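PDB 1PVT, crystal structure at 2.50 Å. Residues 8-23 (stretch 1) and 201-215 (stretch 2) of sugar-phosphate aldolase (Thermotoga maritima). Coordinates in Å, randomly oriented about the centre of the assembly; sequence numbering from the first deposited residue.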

# COMPACT_ATOMS: atom_id res chain seq x y z
N ARG A 8 1.26 14.88 7.21
CA ARG A 8 1.62 14.53 8.57
C ARG A 8 1.08 13.14 8.87
O ARG A 8 1.74 12.34 9.52
CB ARG A 8 1.05 15.56 9.55
CG ARG A 8 1.86 16.85 9.61
CD ARG A 8 1.00 18.08 9.89
NE ARG A 8 1.79 19.32 9.84
CZ ARG A 8 1.29 20.53 9.55
NH1 ARG A 8 -0.01 20.67 9.27
NH2 ARG A 8 2.08 21.60 9.55
N GLU A 9 -0.12 12.85 8.36
CA GLU A 9 -0.76 11.56 8.58
C GLU A 9 0.04 10.46 7.93
O GLU A 9 0.10 9.33 8.41
CB GLU A 9 -2.17 11.56 8.02
CG GLU A 9 -3.13 10.75 8.87
CD GLU A 9 -4.34 10.26 8.08
OE1 GLU A 9 -4.99 11.10 7.40
OE2 GLU A 9 -4.63 9.03 8.15
N ILE A 10 0.65 10.80 6.80
CA ILE A 10 1.48 9.86 6.09
C ILE A 10 2.81 9.70 6.82
O ILE A 10 3.27 8.58 7.03
CB ILE A 10 1.76 10.34 4.66
CG1 ILE A 10 0.50 10.13 3.81
CG2 ILE A 10 3.01 9.63 4.08
CD1 ILE A 10 0.69 10.45 2.32
N GLN A 11 3.42 10.82 7.19
CA GLN A 11 4.69 10.79 7.89
C GLN A 11 4.60 10.00 9.19
O GLN A 11 5.49 9.21 9.51
CB GLN A 11 5.16 12.20 8.18
CG GLN A 11 5.61 12.91 6.94
CD GLN A 11 6.23 14.26 7.25
OE1 GLN A 11 5.54 15.18 7.70
NE2 GLN A 11 7.53 14.38 7.03
N LYS A 12 3.51 10.20 9.92
CA LYS A 12 3.30 9.48 11.17
C LYS A 12 3.30 7.98 10.91
O LYS A 12 3.93 7.21 11.64
CB LYS A 12 1.99 9.92 11.82
CG LYS A 12 1.64 9.17 13.09
CD LYS A 12 0.44 9.79 13.81
CE LYS A 12 -0.02 8.93 15.00
NZ LYS A 12 1.05 8.72 16.03
N VAL A 13 2.61 7.55 9.86
CA VAL A 13 2.56 6.12 9.50
C VAL A 13 3.95 5.59 9.09
O VAL A 13 4.31 4.47 9.43
CB VAL A 13 1.55 5.87 8.34
CG1 VAL A 13 1.79 4.50 7.69
CG2 VAL A 13 0.12 5.97 8.88
N ALA A 14 4.71 6.42 8.38
CA ALA A 14 6.05 6.03 7.95
C ALA A 14 6.86 5.74 9.18
O ALA A 14 7.61 4.78 9.21
CB ALA A 14 6.69 7.16 7.20
N TYR A 15 6.70 6.58 10.20
CA TYR A 15 7.43 6.40 11.44
C TYR A 15 7.11 5.08 12.10
O TYR A 15 8.00 4.27 12.36
CB TYR A 15 7.10 7.50 12.43
CG TYR A 15 7.77 7.28 13.76
CD1 TYR A 15 9.15 7.44 13.89
CD2 TYR A 15 7.04 6.85 14.87
CE1 TYR A 15 9.79 7.17 15.09
CE2 TYR A 15 7.67 6.58 16.08
CZ TYR A 15 9.05 6.74 16.18
OH TYR A 15 9.71 6.45 17.36
N TRP A 16 5.84 4.85 12.38
CA TRP A 16 5.45 3.61 13.02
C TRP A 16 5.87 2.38 12.25
O TRP A 16 6.19 1.34 12.83
CB TRP A 16 3.96 3.62 13.27
CG TRP A 16 3.69 4.43 14.47
CD1 TRP A 16 3.35 5.75 14.53
CD2 TRP A 16 3.94 4.02 15.81
NE1 TRP A 16 3.38 6.19 15.83
CE2 TRP A 16 3.74 5.15 16.64
CE3 TRP A 16 4.32 2.79 16.40
CZ2 TRP A 16 3.91 5.09 18.03
CZ3 TRP A 16 4.48 2.74 17.77
CH2 TRP A 16 4.28 3.88 18.57
N LEU A 17 5.86 2.51 10.94
CA LEU A 17 6.25 1.44 10.04
C LEU A 17 7.73 1.06 10.30
O LEU A 17 8.08 -0.12 10.41
CB LEU A 17 6.07 1.94 8.59
CG LEU A 17 5.27 1.19 7.53
CD1 LEU A 17 4.21 0.34 8.16
CD2 LEU A 17 4.63 2.21 6.60
N ALA A 18 8.58 2.09 10.40
CA ALA A 18 10.01 1.91 10.63
C ALA A 18 10.33 1.44 12.04
O ALA A 18 11.09 0.50 12.24
CB ALA A 18 10.75 3.20 10.33
N ILE A 19 9.73 2.10 13.03
CA ILE A 19 9.97 1.77 14.42
C ILE A 19 9.54 0.36 14.77
O ILE A 19 10.16 -0.27 15.61
CB ILE A 19 9.25 2.75 15.36
CG1 ILE A 19 9.98 2.82 16.69
CG2 ILE A 19 7.82 2.29 15.61
CD1 ILE A 19 11.24 3.62 16.64
N LYS A 20 8.48 -0.14 14.15
CA LYS A 20 8.03 -1.48 14.47
C LYS A 20 8.63 -2.49 13.51
O LYS A 20 8.25 -3.66 13.50
CB LYS A 20 6.51 -1.56 14.47
CG LYS A 20 5.93 -0.69 15.56
CD LYS A 20 4.44 -0.85 15.71
CE LYS A 20 4.07 -2.23 16.21
NZ LYS A 20 2.61 -2.38 16.40
N GLY A 21 9.58 -2.02 12.71
CA GLY A 21 10.26 -2.90 11.78
C GLY A 21 9.43 -3.42 10.63
O GLY A 21 9.89 -4.23 9.83
N LEU A 22 8.19 -2.96 10.54
CA LEU A 22 7.32 -3.39 9.46
C LEU A 22 7.91 -3.06 8.09
O LEU A 22 7.64 -3.73 7.10
CB LEU A 22 5.96 -2.72 9.65
CG LEU A 22 5.24 -3.27 10.88
CD1 LEU A 22 4.01 -2.43 11.25
CD2 LEU A 22 4.85 -4.69 10.58
N SER A 23 8.75 -2.03 8.02
CA SER A 23 9.37 -1.66 6.75
C SER A 23 10.88 -1.43 6.92
O SER A 23 11.32 -0.80 7.88
CB SER A 23 8.69 -0.41 6.20
OG SER A 23 9.01 -0.26 4.84
N LYS A 201 -9.95 3.87 4.51
CA LYS A 201 -10.54 5.20 4.42
C LYS A 201 -9.42 6.25 4.45
O LYS A 201 -9.54 7.31 3.83
CB LYS A 201 -11.53 5.44 5.57
CG LYS A 201 -12.55 4.32 5.81
CD LYS A 201 -13.44 4.09 4.59
CE LYS A 201 -14.30 2.82 4.75
NZ LYS A 201 -15.33 2.90 5.83
N ASP A 202 -8.34 5.97 5.19
CA ASP A 202 -7.19 6.88 5.29
C ASP A 202 -5.93 6.07 5.60
O ASP A 202 -6.02 4.92 6.04
CB ASP A 202 -7.42 7.94 6.37
CG ASP A 202 -7.64 7.36 7.75
OD1 ASP A 202 -7.67 6.11 7.88
OD2 ASP A 202 -7.79 8.15 8.71
N VAL A 203 -4.76 6.67 5.36
CA VAL A 203 -3.51 5.96 5.58
C VAL A 203 -3.47 5.25 6.92
O VAL A 203 -3.10 4.07 6.99
CB VAL A 203 -2.30 6.88 5.46
CG1 VAL A 203 -2.16 7.76 6.68
CG2 VAL A 203 -1.06 6.05 5.24
N ALA A 204 -3.86 5.94 7.98
CA ALA A 204 -3.87 5.35 9.32
C ALA A 204 -4.64 4.04 9.37
O ALA A 204 -4.25 3.12 10.10
CB ALA A 204 -4.46 6.34 10.33
N GLU A 205 -5.73 3.95 8.63
CA GLU A 205 -6.53 2.73 8.61
C GLU A 205 -5.80 1.63 7.83
O GLU A 205 -5.85 0.46 8.21
CB GLU A 205 -7.91 2.99 7.99
CG GLU A 205 -8.76 1.73 7.81
CD GLU A 205 -10.16 2.01 7.27
OE1 GLU A 205 -11.03 2.45 8.05
OE2 GLU A 205 -10.38 1.80 6.05
N ALA A 206 -5.14 2.01 6.74
CA ALA A 206 -4.39 1.04 5.95
C ALA A 206 -3.31 0.47 6.88
O ALA A 206 -3.18 -0.74 7.00
CB ALA A 206 -3.74 1.72 4.76
N TYR A 207 -2.56 1.35 7.54
CA TYR A 207 -1.52 0.91 8.46
C TYR A 207 -2.07 -0.05 9.50
O TYR A 207 -1.43 -1.04 9.86
CB TYR A 207 -0.90 2.10 9.19
CG TYR A 207 0.15 1.68 10.20
CD1 TYR A 207 1.39 1.22 9.79
CD2 TYR A 207 -0.12 1.68 11.55
CE1 TYR A 207 2.32 0.77 10.70
CE2 TYR A 207 0.81 1.23 12.47
CZ TYR A 207 2.03 0.78 12.03
OH TYR A 207 2.95 0.32 12.93
N ASP A 208 -3.26 0.25 10.01
CA ASP A 208 -3.89 -0.59 11.01
C ASP A 208 -4.11 -2.03 10.52
O ASP A 208 -4.06 -2.97 11.30
CB ASP A 208 -5.24 -0.00 11.42
CG ASP A 208 -5.13 0.92 12.60
OD1 ASP A 208 -4.06 1.54 12.76
OD2 ASP A 208 -6.11 1.03 13.37
N ARG A 209 -4.36 -2.19 9.23
CA ARG A 209 -4.58 -3.53 8.71
C ARG A 209 -3.26 -4.28 8.53
O ARG A 209 -3.23 -5.50 8.63
CB ARG A 209 -5.35 -3.46 7.39
CG ARG A 209 -6.71 -2.79 7.50
CD ARG A 209 -7.39 -2.88 6.14
NE ARG A 209 -8.26 -1.75 5.82
CZ ARG A 209 -9.55 -1.69 6.11
NH1 ARG A 209 -10.14 -2.69 6.74
NH2 ARG A 209 -10.26 -0.63 5.74
N VAL A 210 -2.19 -3.55 8.26
CA VAL A 210 -0.89 -4.18 8.13
C VAL A 210 -0.58 -4.78 9.49
O VAL A 210 -0.37 -5.98 9.62
CB VAL A 210 0.19 -3.17 7.79
CG1 VAL A 210 1.55 -3.83 7.85
CG2 VAL A 210 -0.05 -2.62 6.41
N GLU A 211 -0.56 -3.92 10.51
CA GLU A 211 -0.29 -4.35 11.88
C GLU A 211 -1.04 -5.63 12.20
O GLU A 211 -0.44 -6.66 12.52
CB GLU A 211 -0.73 -3.28 12.87
CG GLU A 211 0.36 -2.37 13.29
CD GLU A 211 -0.06 -1.54 14.48
OE1 GLU A 211 0.82 -0.91 15.11
OE2 GLU A 211 -1.27 -1.51 14.80
N ILE A 212 -2.36 -5.56 12.10
CA ILE A 212 -3.22 -6.71 12.38
C ILE A 212 -2.83 -7.95 11.57
O ILE A 212 -2.66 -9.02 12.14
CB ILE A 212 -4.71 -6.33 12.18
CG1 ILE A 212 -5.11 -5.33 13.26
CG2 ILE A 212 -5.60 -7.56 12.27
CD1 ILE A 212 -6.47 -4.74 13.10
N LEU A 213 -2.68 -7.82 10.26
CA LEU A 213 -2.28 -8.97 9.47
C LEU A 213 -0.99 -9.55 10.03
O LEU A 213 -0.86 -10.76 10.20
CB LEU A 213 -2.06 -8.58 8.01
CG LEU A 213 -3.34 -8.52 7.18
CD1 LEU A 213 -2.95 -8.41 5.70
CD2 LEU A 213 -4.19 -9.77 7.41
N GLU A 214 -0.04 -8.67 10.33
CA GLU A 214 1.23 -9.10 10.88
C GLU A 214 1.04 -9.89 12.16
O GLU A 214 1.57 -10.98 12.33
CB GLU A 214 2.11 -7.89 11.20
CG GLU A 214 3.46 -7.88 10.52
CD GLU A 214 4.17 -9.21 10.57
OE1 GLU A 214 3.74 -10.14 9.86
OE2 GLU A 214 5.17 -9.32 11.31
N LYS A 215 0.27 -9.31 13.08
CA LYS A 215 0.02 -9.94 14.36
C LYS A 215 -0.51 -11.34 14.15
O LYS A 215 -0.02 -12.28 14.76
CB LYS A 215 -0.95 -9.11 15.18
CG LYS A 215 -0.79 -9.33 16.66
CD LYS A 215 -1.26 -8.13 17.46
CE LYS A 215 -0.93 -8.26 18.96
NZ LYS A 215 -1.15 -6.97 19.72

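Two helices, residues 8-19 and 203-215, lie side by side and run in nearly the same direction, their axes 18° apart and 9.6 Å at closest approach. Together the stretches bury 593 Å² of surface, along a seam that opens with a polar contact and is otherwise mainly apolar, with one salt bridge near its far end.

Glu-9 opens the seam. Its CA-to-CB bond points toward stretch 2, and its carboxylate reaches the start of the second helix, where backbone NH groups have no preceding turn to bond to. Glu-9 OE2 accepts a hydrogen bond from Ala-204 N at 3.2 Å, nearly straight at 165°. Asp-202, at the N-cap position, serves the same helix end from within: its OD1 accepts from Glu-205 N at 3.0 Å. The two acidic groups lie close, Glu-9 OE2 3.3 Å from Asp-202 OD2, a contact of like charges rather than a bond. Ile-10 directs its CA-to-CB bond away from the second helix and is little covered by it.

One turn on from Glu-9, Val-13 points squarely across. Its CG2 packs 3.6 Å from Val-203 CG1, and its CG1 lies 3.9 Å from Tyr-207 CB. Short, branched side chains suit this place, where the backbones come close: the CA atoms of Val-13 and Ala-204 are 6.5 Å apart.

From Trp-16 onward the seam centres on Tyr-207, which has the largest area covered by the other stretch. Its t rotamer carries the ring out to stretch 1. Trp-16 offers mainly its near end, CB lying 3.7 Å from Tyr-207 CZ, while its indole leads away. Leu-17 starts out sideways, but its CD1 comes to 3.2 Å from Tyr-207 CE1, a tight contact at the ring edge.

After the helix, Lys-20 combines two roles. Its aliphatic chain passes the tyrosine, CD being 3.4 Å from Tyr-207 OH, and its ammonium forms a salt bridge with Glu-211, NZ to OE1 at 2.7 Å. A long chain suits this exposed position, since it spans the gap to Glu-211. Gly-21 follows with a phi of 69°, a conformation that glycine adopts readily.

The turn brings Leu-22 back against the second helix. Its CD1 packs 3.7 Å from Tyr-207 CE1, while CD2 approaches Val-210 CG1 at 4.4 Å and Glu-214 CG at 3.5 Å. The branched leucine thus fills a buried site between the tyrosine ring and the following turns, touching even the aliphatic part of a glutamate whose carboxylate is hydrogen-bonded elsewhere in the structure.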